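Local coordinates for protein-tyrosine-phosphatase (Vibrio vulnificus, PDB 7DHE), which probably removes phosphate from phosphotyrosine residues of proteins, as a member of the low molecular weight protein-tyrosine-phosphatase family, at residues 9-14 with 86-91; 16-21 with 121-126. All coordinates share one frame; numbering follows the deposited sequence.

Interaction 1: residues 9-14 with 86-91; sequences LVVCVG and ILVMEK. With B85 (benzylphosphonic acid), chain E.
M89 bends at chi2 (-68°), which brings its terminal methyl to V10, whose CG1 stands anti to the backbone N (chi1 -179°) and meets M89 CE at 3.6 Å. The two side chains pass at a slant. Nearer its root, M89 CG lies 3.9 Å from C12 CB, so one methionine lies against both V10 and C12, the predicted nucleophile. V10 and L87 share this face of the sheet. On the other face V11 sends CG2 to I86 CG2, 3.7 Å away, while its CB rests against V88 CG1.

The backbones run as parallel strands in register. L87 N gives a nearly straight hydrogen bond to L9 O (2.9 Å), and V11 N gives another to L87 O (2.8 Å). The third, from M89 N to V11 O, is weak and bent to 129° at the hydrogen, where strand 85-88 has ended. Beyond C12, residues 13-14 turn toward the benzylphosphonic acid, to which V13 and G14 offer weak backbone bonds.

Strands 7-12 and 85-88 are the central pair of the parallel sheet, between 34-39 and 108-110. Helix 18-29 covers the V10 and M89 face, and helix 93-100 packs on I86 and V88.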
# COMPACT_ATOMS: atom_id res chain seq x y z
N LEU A 9 -6.36 3.53 -3.25
CA LEU A 9 -5.04 4.06 -2.92
C LEU A 9 -4.47 3.35 -1.73
O LEU A 9 -5.05 3.44 -0.63
CB LEU A 9 -5.08 5.57 -2.67
CG LEU A 9 -3.72 6.25 -2.50
CD1 LEU A 9 -2.92 6.26 -3.84
CD2 LEU A 9 -3.92 7.63 -1.94
N VAL A 10 -3.36 2.64 -1.93
CA VAL A 10 -2.69 1.89 -0.87
C VAL A 10 -1.62 2.80 -0.29
O VAL A 10 -0.82 3.35 -1.03
CB VAL A 10 -2.12 0.56 -1.40
CG1 VAL A 10 -1.46 -0.21 -0.26
CG2 VAL A 10 -3.20 -0.28 -2.04
N VAL A 11 -1.62 3.00 1.04
CA VAL A 11 -0.75 3.98 1.69
C VAL A 11 0.11 3.35 2.77
O VAL A 11 -0.39 2.57 3.58
CB VAL A 11 -1.62 5.16 2.26
CG1 VAL A 11 -0.80 6.13 3.11
CG2 VAL A 11 -2.37 5.91 1.15
N CYS A 12 1.41 3.71 2.76
CA CYS A 12 2.40 3.43 3.78
C CYS A 12 3.27 4.66 3.98
O CYS A 12 2.77 5.76 3.73
CB CYS A 12 3.19 2.15 3.54
SG CYS A 12 4.47 2.26 2.27
N VAL A 13 4.50 4.54 4.47
CA VAL A 13 5.23 5.76 4.76
C VAL A 13 6.27 6.12 3.65
O VAL A 13 6.34 7.30 3.29
CB VAL A 13 5.80 5.91 6.19
CG1 VAL A 13 5.39 4.81 7.16
CG2 VAL A 13 7.28 6.29 6.25
N GLY A 14 7.00 5.14 3.12
CA GLY A 14 7.96 5.50 2.09
C GLY A 14 7.49 5.26 0.68
O GLY A 14 8.10 5.78 -0.26
N ILE A 86 -9.10 4.32 0.52
CA ILE A 86 -7.72 4.49 0.96
C ILE A 86 -7.44 3.44 2.00
O ILE A 86 -8.20 3.31 2.97
CB ILE A 86 -7.42 5.91 1.47
CG1 ILE A 86 -7.74 6.94 0.38
CG2 ILE A 86 -5.94 6.02 1.93
CD1 ILE A 86 -8.12 8.30 0.84
N LEU A 87 -6.36 2.65 1.78
CA LEU A 87 -6.00 1.54 2.65
C LEU A 87 -4.62 1.74 3.19
O LEU A 87 -3.65 1.69 2.42
CB LEU A 87 -6.11 0.20 1.90
CG LEU A 87 -7.46 -0.15 1.30
CD1 LEU A 87 -7.38 -1.47 0.56
CD2 LEU A 87 -8.57 -0.18 2.39
N VAL A 88 -4.54 1.97 4.53
CA VAL A 88 -3.27 2.21 5.25
C VAL A 88 -2.70 0.89 5.75
O VAL A 88 -3.45 -0.03 6.03
CB VAL A 88 -3.36 3.30 6.35
CG1 VAL A 88 -3.78 4.64 5.77
CG2 VAL A 88 -4.31 2.89 7.48
N MET A 89 -1.37 0.79 5.84
CA MET A 89 -0.69 -0.44 6.24
C MET A 89 -0.68 -0.64 7.73
O MET A 89 -0.67 -1.78 8.18
CB MET A 89 0.73 -0.50 5.66
CG MET A 89 0.77 -0.83 4.18
SD MET A 89 0.22 -2.52 3.89
CE MET A 89 -0.00 -2.51 2.14
N GLU A 90 -0.70 0.46 8.49
CA GLU A 90 -0.73 0.45 9.96
C GLU A 90 -1.82 1.39 10.47
O GLU A 90 -2.06 2.45 9.88
CB GLU A 90 0.62 0.90 10.55
CG GLU A 90 1.79 -0.04 10.30
CD GLU A 90 3.09 0.44 10.89
OE1 GLU A 90 3.07 1.06 11.98
OE2 GLU A 90 4.15 0.21 10.27
N LYS A 91 -2.43 1.03 11.62
CA LYS A 91 -3.44 1.83 12.30
C LYS A 91 -2.88 3.22 12.64
O LYS A 91 -3.61 4.22 12.54
CB LYS A 91 -3.93 1.13 13.58
CG LYS A 91 -4.79 -0.11 13.32
CD LYS A 91 -5.20 -0.86 14.61
CE LYS A 91 -4.16 -1.83 15.17
NZ LYS A 91 -3.94 -3.01 14.28
C1 B85 E . 10.41 3.47 3.52
C2 B85 E . 10.91 4.68 3.99
C3 B85 E . 10.96 4.93 5.35
C4 B85 E . 10.50 3.99 6.24
C5 B85 E . 9.97 2.79 5.77
C6 B85 E . 9.93 2.51 4.40
C7 B85 E . 9.33 1.22 3.90
P8 B85 E . 7.56 1.31 3.60
O9 B85 E . 7.01 -0.13 3.51
O10 B85 E . 7.41 1.93 2.19
O11 B85 E . 6.90 2.16 4.65

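Interaction 2: residues 16-21 with 121-126. With B85 (benzylphosphonic acid), chain E.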
# COMPACT_ATOMS: atom_id res chain seq x y z
N ILE A 16 7.82 2.44 -0.98
CA ILE A 16 8.85 1.65 -1.65
C ILE A 16 8.74 0.15 -1.30
O ILE A 16 9.26 -0.68 -2.04
CB ILE A 16 10.30 2.21 -1.42
CG1 ILE A 16 10.62 2.35 0.11
CG2 ILE A 16 10.50 3.53 -2.17
CD1 ILE A 16 11.98 2.44 0.46
N CYS A 17 8.11 -0.18 -0.17
CA CYS A 17 8.00 -1.57 0.27
C CYS A 17 6.56 -2.09 0.30
O CYS A 17 6.10 -2.76 -0.63
CB CYS A 17 8.70 -1.80 1.60
SG CYS A 17 10.49 -1.71 1.52
N ARG A 18 5.87 -1.81 1.39
CA ARG A 18 4.54 -2.37 1.59
C ARG A 18 3.49 -1.86 0.61
O ARG A 18 2.80 -2.67 -0.01
CB ARG A 18 4.10 -2.17 3.05
CG ARG A 18 5.00 -2.90 4.08
CD ARG A 18 4.71 -2.38 5.45
NE ARG A 18 5.17 -1.02 5.57
CZ ARG A 18 4.95 -0.25 6.63
NH1 ARG A 18 4.30 -0.72 7.67
NH2 ARG A 18 5.40 0.99 6.65
N SER A 19 3.36 -0.54 0.50
CA SER A 19 2.31 0.04 -0.33
C SER A 19 2.45 -0.30 -1.83
O SER A 19 1.44 -0.69 -2.42
CB SER A 19 2.15 1.53 -0.08
OG SER A 19 3.34 2.28 -0.25
N PRO A 20 3.65 -0.27 -2.47
CA PRO A 20 3.68 -0.75 -3.86
C PRO A 20 3.31 -2.24 -3.97
O PRO A 20 2.66 -2.64 -4.95
CB PRO A 20 5.11 -0.46 -4.29
CG PRO A 20 5.87 -0.28 -3.08
CD PRO A 20 4.97 0.23 -2.05
N THR A 21 3.69 -3.07 -2.97
CA THR A 21 3.38 -4.49 -3.00
C THR A 21 1.87 -4.66 -2.93
O THR A 21 1.30 -5.39 -3.76
CB THR A 21 4.08 -5.22 -1.88
OG1 THR A 21 5.49 -5.09 -2.01
CG2 THR A 21 3.71 -6.71 -1.84
N PRO A 121 3.84 -5.12 9.13
CA PRO A 121 5.13 -4.55 9.54
C PRO A 121 6.06 -4.15 8.41
O PRO A 121 6.12 -4.81 7.39
CB PRO A 121 5.74 -5.67 10.38
CG PRO A 121 5.19 -6.93 9.71
CD PRO A 121 3.76 -6.56 9.45
N ASP A 122 6.78 -3.08 8.62
CA ASP A 122 7.75 -2.58 7.68
C ASP A 122 8.97 -3.51 7.57
O ASP A 122 9.69 -3.71 8.55
CB ASP A 122 8.18 -1.18 8.13
CG ASP A 122 9.09 -0.48 7.18
OD1 ASP A 122 9.27 -0.99 6.04
OD2 ASP A 122 9.64 0.57 7.57
N PRO A 123 9.27 -4.03 6.35
CA PRO A 123 10.47 -4.87 6.20
C PRO A 123 11.75 -4.10 5.82
O PRO A 123 12.82 -4.70 5.68
CB PRO A 123 10.07 -5.77 5.04
CG PRO A 123 9.20 -4.89 4.18
CD PRO A 123 8.51 -3.91 5.08
N TYR A 124 11.63 -2.78 5.60
CA TYR A 124 12.73 -1.97 5.11
C TYR A 124 13.97 -2.09 5.97
O TYR A 124 13.86 -2.13 7.20
CB TYR A 124 12.29 -0.52 4.91
CG TYR A 124 13.27 0.31 4.11
CD1 TYR A 124 13.64 -0.06 2.82
CD2 TYR A 124 13.82 1.47 4.64
CE1 TYR A 124 14.56 0.69 2.09
CE2 TYR A 124 14.75 2.23 3.93
CZ TYR A 124 15.09 1.85 2.64
OH TYR A 124 16.00 2.59 1.91
N ARG A 125 15.15 -2.20 5.32
CA ARG A 125 16.48 -2.33 5.93
C ARG A 125 16.74 -3.71 6.53
O ARG A 125 17.78 -3.91 7.15
CB ARG A 125 16.75 -1.21 6.96
CG ARG A 125 16.89 0.16 6.36
CD ARG A 125 17.06 1.23 7.41
NE ARG A 125 15.83 2.02 7.46
CZ ARG A 125 15.69 3.23 6.94
NH1 ARG A 125 14.52 3.85 7.00
NH2 ARG A 125 16.72 3.83 6.36
N GLN A 126 15.83 -4.66 6.32
CA GLN A 126 15.97 -6.02 6.85
C GLN A 126 16.25 -7.01 5.72
O GLN A 126 16.24 -6.66 4.54
CB GLN A 126 14.72 -6.41 7.65
CG GLN A 126 14.52 -5.56 8.89
CD GLN A 126 13.10 -5.57 9.36
OE1 GLN A 126 12.60 -6.57 9.87
NE2 GLN A 126 12.41 -4.44 9.21
C1 B85 E . 10.41 3.47 3.52
C2 B85 E . 10.91 4.68 3.99
C3 B85 E . 10.96 4.93 5.35
C4 B85 E . 10.50 3.99 6.24
C5 B85 E . 9.97 2.79 5.77
C6 B85 E . 9.93 2.51 4.40
C7 B85 E . 9.33 1.22 3.90
P8 B85 E . 7.56 1.31 3.60
O9 B85 E . 7.01 -0.13 3.51
O10 B85 E . 7.41 1.93 2.19
O11 B85 E . 6.90 2.16 4.65
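D122 lies over one face of the R18 guanidinium: its CB sits 3.7 Å above the centre, and the carboxylate is stacked 14° from the guanidinium plane. The charges attract, but R18 NE and D122 OD1 are 4.1 Å apart and no N-H points at the oxygen. NE and NH2 are turned to the benzylphosphonic acid at the guanidinium edge. R18 NH2 reaches O11 of the ligand at 2.8 Å, R18 NE reaches its O9, and R18 N gives O9 a second bond at 2.9 Å. I16 N and C17 N both point at O10, whose place in the model is less certain.

Beside this, Y124 swings toward I16 with CG anti to its backbone N (chi1 -166°). I16 CD1 lies over the tyrosine face, 3.5 Å from CE1, in a CH-pi contact, and the same ring face meets the ligand's C1. C17 SG comes in obliquely, 3.8 Å from Y124 CD1. P123 packs its ring carbons on C17 CB and R18 CG.

Further out, D122 OD1 accepts from Y124 N (3.0 Å), closing an Asx turn, and a type II turn from P123 to Q126 follows. I120 O holds R18 NH1, while F131 of helix 128-148 backs C17 and P123.

The backbone N-H groups and R18, gathered round the phosphonate at the start of helix 18-29, belong to the P-loop that runs from C12 to R18. The separate loop carrying D122, the predicted proton donor, completes the active site characteristic of low molecular weight tyrosine phosphatases.

Interactions 1 and 2 have centres 11 Å apart and share the benzylphosphonic acid. The chain leaves strand 7-12 at C12, wraps the phosphonate and enters helix 18-29 at R18, so interaction 1 anchors the start of the loop in the sheet and interaction 2 sets the aspartate loop against its end. They also meet directly: E90 OE2 makes a 2.8 Å salt bridge to R18 NH1, consistent with E90 steadying the guanidinium at the nitrogen not used for the ligand, and M89 CE lies 3.5 Å from R18 O. C12, the predicted nucleophile, and D122, the predicted proton donor, have side chains about 7 Å apart at their nearest atoms, both beside the ligand.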